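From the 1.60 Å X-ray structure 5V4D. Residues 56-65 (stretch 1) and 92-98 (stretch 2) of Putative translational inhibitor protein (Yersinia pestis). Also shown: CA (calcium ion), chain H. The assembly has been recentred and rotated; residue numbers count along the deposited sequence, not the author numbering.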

ATOM      1  N   VAL A  56      18.033   1.794   4.657  1.00 14.72           N
ATOM      2  CA  VAL A  56      16.877   1.241   3.970  1.00 13.40           C
ATOM      3  C   VAL A  56      17.106   1.250   2.471  1.00 14.14           C
ATOM      4  O   VAL A  56      16.802   0.275   1.774  1.00 14.52           O
ATOM      5  N   LEU A  57      17.642   2.355   1.951  1.00 15.55           N
ATOM      6  CA  LEU A  57      17.838   2.452   0.502  1.00 14.07           C
ATOM      7  C   LEU A  57      18.909   1.477   0.038  1.00 14.94           C
ATOM      8  O   LEU A  57      18.810   0.928  -1.062  1.00 16.28           O
ATOM      9  N   LYS A  58      19.966   1.267   0.840  1.00 14.16           N
ATOM     10  CA  LYS A  58      20.970   0.259   0.475  1.00 14.44           C
ATOM     11  C   LYS A  58      20.378  -1.142   0.486  1.00 15.15           C
ATOM     12  O   LYS A  58      20.738  -1.982  -0.363  1.00 16.82           O
ATOM     13  N   ASN A  59      19.490  -1.427   1.450  1.00 14.30           N
ATOM     14  CA  ASN A  59      18.845  -2.740   1.500  1.00 13.73           C
ATOM     15  C   ASN A  59      17.960  -2.955   0.280  1.00 14.49           C
ATOM     16  O   ASN A  59      17.977  -4.034  -0.327  1.00 15.44           O
ATOM     17  N   ILE A  60      17.202  -1.934  -0.104  1.00 14.14           N
ATOM     18  CA  ILE A  60      16.412  -2.007  -1.337  1.00 15.90           C
ATOM     19  C   ILE A  60      17.311  -2.253  -2.538  1.00 14.81           C
ATOM     20  O   ILE A  60      17.018  -3.104  -3.370  1.00 16.35           O
ATOM     21  N   ASP A  61      18.407  -1.509  -2.650  1.00 13.43           N
ATOM     22  CA  ASP A  61      19.290  -1.694  -3.794  1.00 14.91           C
ATOM     23  C   ASP A  61      19.769  -3.141  -3.887  1.00 16.70           C
ATOM     24  O   ASP A  61      19.819  -3.715  -4.979  1.00 17.98           O
ATOM     25  N   ALA A  62      20.134  -3.750  -2.749  1.00 14.49           N
ATOM     26  CA  ALA A  62      20.593  -5.142  -2.774  1.00 15.71           C
ATOM     27  C   ALA A  62      19.531  -6.083  -3.339  1.00 15.25           C
ATOM     28  O   ALA A  62      19.862  -7.055  -4.048  1.00 17.24           O
ATOM     29  N   VAL A  63      18.261  -5.853  -2.984  1.00 14.40           N
ATOM     30  CA  VAL A  63      17.178  -6.685  -3.474  1.00 14.93           C
ATOM     31  C   VAL A  63      17.014  -6.511  -4.977  1.00 16.20           C
ATOM     32  O   VAL A  63      16.924  -7.492  -5.722  1.00 17.97           O
ATOM     33  N   LEU A  64      17.072  -5.263  -5.455  1.00 15.15           N
ATOM     34  CA  LEU A  64      16.973  -5.009  -6.888  1.00 16.42           C
ATOM     35  C   LEU A  64      18.092  -5.725  -7.639  1.00 16.14           C
ATOM     36  O   LEU A  64      17.849  -6.374  -8.660  1.00 17.02           O
ATOM     37  N   LEU A  65      19.334  -5.587  -7.156  1.00 17.76           N
ATOM     38  CA  LEU A  65      20.476  -6.203  -7.853  1.00 17.89           C
ATOM     39  C   LEU A  65      20.326  -7.710  -7.930  1.00 19.08           C
ATOM     40  O   LEU A  65      20.627  -8.309  -8.966  1.00 20.38           O
ATOM     41  N   ASP A  92      15.575  14.201   1.452  1.00 15.00           N
ATOM     42  CA  ASP A  92      16.878  14.714   1.020  1.00 14.50           C
ATOM     43  C   ASP A  92      17.786  13.572   0.581  1.00 15.90           C
ATOM     44  O   ASP A  92      18.550  13.717  -0.391  1.00 17.20           O
ATOM     45  N   ILE A  93      17.721  12.434   1.274  1.00 14.70           N
ATOM     46  CA  ILE A  93      18.565  11.280   0.937  1.00 14.00           C
ATOM     47  C   ILE A  93      17.935  10.403  -0.145  1.00 14.79           C
ATOM     48  O   ILE A  93      18.621   9.843  -1.011  1.00 16.85           O
ATOM     49  N   TYR A  94      16.625  10.201  -0.047  1.00 15.64           N
ATOM     50  CA  TYR A  94      15.907   9.460  -1.071  1.00 13.82           C
ATOM     51  C   TYR A  94      16.139  10.060  -2.448  1.00 15.39           C
ATOM     52  O   TYR A  94      16.324   9.336  -3.437  1.00 16.45           O
ATOM     53  N   ALA A  95      16.155  11.391  -2.532  1.00 14.07           N
ATOM     54  CA  ALA A  95      16.407  12.051  -3.808  1.00 14.23           C
ATOM     55  C   ALA A  95      17.788  11.710  -4.343  1.00 15.53           C
ATOM     56  O   ALA A  95      17.951  11.515  -5.547  1.00 17.97           O
ATOM     57  N   ASP A  96      18.796  11.682  -3.464  1.00 16.18           N
ATOM     58  CA  ASP A  96      20.149  11.320  -3.864  1.00 17.41           C
ATOM     59  C   ASP A  96      20.150   9.956  -4.526  1.00 15.41           C
ATOM     60  O   ASP A  96      20.776   9.755  -5.579  1.00 17.88           O
ATOM     61  N   TYR A  97      19.466   9.003  -3.904  1.00 14.81           N
ATOM     62  CA  TYR A  97      19.434   7.633  -4.415  1.00 16.56           C
ATOM     63  C   TYR A  97      18.801   7.586  -5.793  1.00 17.05           C
ATOM     64  O   TYR A  97      19.274   6.866  -6.691  1.00 18.08           O
ATOM     65  N   PHE A  98      17.734   8.365  -5.995  1.00 14.24           N
ATOM     66  CA  PHE A  98      17.006   8.300  -7.259  1.00 18.22           C
ATOM     67  C   PHE A  98      17.452   9.343  -8.282  1.00 18.34           C
ATOM     68  O   PHE A  98      16.883   9.392  -9.377  1.00 18.77           O
TER

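Leu57 and Tyr97 form the centre of this contact. Both point toward the opposite helix, and their CA atoms, 7.3 Å apart, are the nearest pair across the stretches. The two helices run in roughly the same direction, with 28° between their axes and a closest approach of 11.0 Å. The contact is small, burying 300 Å² in total, and these two residues account for most of it.

Leu57 adopts the m rotamer at chi1 and t at chi2. This sends its two methyl groups across to the second helix. CD1 settles among three residues there. Leu57 CD1 lies 3.9 Å from Ile93 CG2, 3.8 Å from Tyr94 CA and 3.9 Å from Tyr97 CB. The tip of the leucine therefore packs against the backbone of the second helix as well as its side chains. The other methyl, Leu57 CD2, is 4.4 Å from Tyr94 CD1 and approaches that ring obliquely.

Ile93 also points toward the first helix. Its chi1 is m and its chi2 is t, and its CG2 methyl makes the contact with Leu57. The CA-to-CB bond of Tyr94 points sideways to the first helix, with chi1 t. Its ring contributes at the margin of the apolar patch, and its hydroxyl is hydrogen-bonded elsewhere in the structure.

Tyr97 links the apolar centre to the polar edge. Its chi1 is t and its chi2 is 68°. The ring reaches along the first helix, so that Leu57 CB lies over one face while the hydroxyl extends to the next turns. There Tyr97 OH is 4.2 Å from Ile60 CG2 and 3.6 Å from Leu64 CD1. Ile60 and Leu64 both point toward the second helix, and both have chi1 m and chi2 t. Each gives up little surface to this contact.

The same hydroxyl donates a hydrogen bond to Asp61, with Tyr97 OH 2.7 Å from Asp61 OD1. This is the only hydrogen bond between the stretches. The CA-to-CB bond of Asp61 points sideways to the second helix, and its chi1 of -160° (t) brings the carboxylate to the hydroxyl. OD1 lies at the edge of the tyrosine ring, near its plane, where a phenol hydroxyl can donate readily. The bond gives the hydroxyl a polar partner beside its aliphatic neighbours.

Farther out, the second helix carries a calcium ion that takes no part in the packing. Asp92 binds it twice, with Asp92 O 2.5 Å and Asp92 OD1 2.3 Å from the calcium ion CA. Asp96, one turn later, binds through Asp96 OD1, 2.4 Å from the calcium ion CA. Its chi1 is m, while that of Asp92 is t. Asp92 O and Asp96 OD1 are 3.0 Å apart because they share the metal; they are not hydrogen-bonded. Water 1 is also a ligand, its O 2.4 Å from the calcium ion CA, and it donates a hydrogen bond to Asp96 OD2 at 2.7 Å from that O. Two further ligand atoms come from elsewhere in the structure.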

ATOM      1  CB  VAL A  56      15.627   2.039   4.352  1.00 14.84           C
ATOM      2  CG1 VAL A  56      14.473   1.809   3.359  1.00 15.29           C
ATOM      3  CG2 VAL A  56      15.233   1.710   5.796  1.00 15.01           C
ATOM      4  CB  LEU A  57      18.184   3.900   0.120  1.00 14.13           C
ATOM      5  CG  LEU A  57      17.008   4.810   0.422  1.00 14.04           C
ATOM      6  CD1 LEU A  57      17.505   6.248   0.272  1.00 17.57           C
ATOM      7  CD2 LEU A  57      15.832   4.533  -0.487  1.00 18.57           C
ATOM      8  CB  LYS A  58      22.182   0.326   1.427  1.00 17.33           C
ATOM      9  CG  LYS A  58      23.101   1.548   1.210  1.00 22.92           C
ATOM     10  CD  LYS A  58      23.769   1.544  -0.170  1.00 26.64           C
ATOM     11  CE  LYS A  58      24.680   0.336  -0.388  1.00 41.19           C
ATOM     12  NZ  LYS A  58      25.411   0.342  -1.739  1.00 44.84           N
ATOM     13  CB  ASN A  59      18.014  -2.877   2.794  1.00 14.05           C
ATOM     14  CG  ASN A  59      18.880  -2.919   4.040  1.00 15.29           C
ATOM     15  OD1 ASN A  59      20.086  -3.086   3.944  1.00 16.00           O
ATOM     16  ND2 ASN A  59      18.259  -2.793   5.214  1.00 16.96           N
ATOM     17  CB  ILE A  60      15.590  -0.719  -1.533  1.00 15.38           C
ATOM     18  CG1 ILE A  60      14.458  -0.646  -0.495  1.00 13.90           C
ATOM     19  CG2 ILE A  60      15.063  -0.610  -3.004  1.00 15.24           C
ATOM     20  CD1 ILE A  60      13.811   0.788  -0.378  1.00 15.46           C
ATOM     21  CB  ASP A  61      20.467  -0.720  -3.682  1.00 14.59           C
ATOM     22  CG  ASP A  61      21.136  -0.504  -5.007  1.00 18.95           C
ATOM     23  OD1 ASP A  61      20.511   0.181  -5.835  1.00 20.96           O
ATOM     24  OD2 ASP A  61      22.294  -0.954  -5.184  1.00 22.91           O
ATOM     25  CB  ALA A  62      20.996  -5.603  -1.366  1.00 16.69           C
ATOM     26  CB  VAL A  63      15.886  -6.339  -2.718  1.00 14.78           C
ATOM     27  CG1 VAL A  63      14.672  -7.040  -3.386  1.00 16.02           C
ATOM     28  CG2 VAL A  63      16.069  -6.738  -1.276  1.00 17.54           C
ATOM     29  CB  LEU A  64      17.070  -3.513  -7.149  1.00 14.46           C
ATOM     30  CG  LEU A  64      15.968  -2.677  -6.515  1.00 16.63           C
ATOM     31  CD1 LEU A  64      16.243  -1.193  -6.825  1.00 19.80           C
ATOM     32  CD2 LEU A  64      14.589  -3.143  -7.001  1.00 19.49           C
ATOM     33  CB  LEU A  65      21.779  -5.841  -7.151  1.00 19.37           C
ATOM     34  CG  LEU A  65      22.143  -4.352  -7.213  1.00 24.99           C
ATOM     35  CD1 LEU A  65      23.472  -4.080  -6.516  1.00 28.86           C
ATOM     36  CD2 LEU A  65      22.188  -3.863  -8.635  1.00 31.55           C
ATOM     37  CB  ASP A  92      17.505  15.505   2.163  1.00 15.45           C
ATOM     38  CG  ASP A  92      18.477  16.553   1.686  1.00 16.01           C
ATOM     39  OD1 ASP A  92      18.743  16.666   0.439  1.00 18.18           O
ATOM     40  OD2 ASP A  92      18.974  17.242   2.601  1.00 22.16           O
ATOM     41  CB  ILE A  93      18.831  10.493   2.230  1.00 17.21           C
ATOM     42  CG1 ILE A  93      19.658  11.352   3.208  1.00 18.01           C
ATOM     43  CG2 ILE A  93      19.507   9.102   1.933  1.00 19.15           C
ATOM     44  CD1 ILE A  93      19.673  10.801   4.646  1.00 18.88           C
ATOM     45  CB  TYR A  94      14.433   9.472  -0.679  1.00 14.49           C
ATOM     46  CG  TYR A  94      13.412   8.788  -1.549  1.00 12.90           C
ATOM     47  CD1 TYR A  94      12.808   7.608  -1.111  1.00 15.48           C
ATOM     48  CD2 TYR A  94      12.951   9.392  -2.727  1.00 19.14           C
ATOM     49  CE1 TYR A  94      11.820   7.006  -1.868  1.00 15.72           C
ATOM     50  CE2 TYR A  94      11.973   8.790  -3.485  1.00 18.58           C
ATOM     51  CZ  TYR A  94      11.410   7.609  -3.040  1.00 16.47           C
ATOM     52  OH  TYR A  94      10.430   7.010  -3.812  1.00 16.28           O
ATOM     53  CB  ALA A  95      16.275  13.570  -3.626  1.00 13.93           C
ATOM     54  CB  ASP A  96      21.088  11.297  -2.661  1.00 19.50           C
ATOM     55  CG  ASP A  96      21.192  12.638  -1.917  1.00 21.19           C
ATOM     56  OD1 ASP A  96      20.725  13.683  -2.408  1.00 18.77           O
ATOM     57  OD2 ASP A  96      21.784  12.572  -0.801  1.00 23.12           O
ATOM     58  CB  TYR A  97      18.625   6.754  -3.437  1.00 14.68           C
ATOM     59  CG  TYR A  97      18.517   5.307  -3.852  1.00 17.37           C
ATOM     60  CD1 TYR A  97      19.650   4.476  -3.847  1.00 17.30           C
ATOM     61  CD2 TYR A  97      17.286   4.769  -4.245  1.00 16.56           C
ATOM     62  CE1 TYR A  97      19.552   3.132  -4.232  1.00 20.44           C
ATOM     63  CE2 TYR A  97      17.169   3.445  -4.605  1.00 19.02           C
ATOM     64  CZ  TYR A  97      18.312   2.625  -4.604  1.00 20.25           C
ATOM     65  OH  TYR A  97      18.184   1.304  -5.003  1.00 17.78           O
ATOM     66  CB  PHE A  98      15.495   8.440  -6.998  1.00 17.41           C
ATOM     67  CG  PHE A  98      14.872   7.177  -6.487  1.00 14.50           C
ATOM     68  CD1 PHE A  98      14.718   6.087  -7.343  1.00 17.00           C
ATOM     69  CD2 PHE A  98      14.462   7.064  -5.178  1.00 17.29           C
ATOM     70  CE1 PHE A  98      14.150   4.878  -6.892  1.00 15.23           C
ATOM     71  CE2 PHE A  98      13.913   5.882  -4.687  1.00 16.69           C
ATOM     72  CZ  PHE A  98      13.726   4.780  -5.559  1.00 16.14           C
TER
HETATM   73 CA    CA H 202      20.005  15.596  -1.204  1.00 18.38          CA
HETATM   74  O   HOH W   1      21.393  14.821   0.582  1.00 25.08           O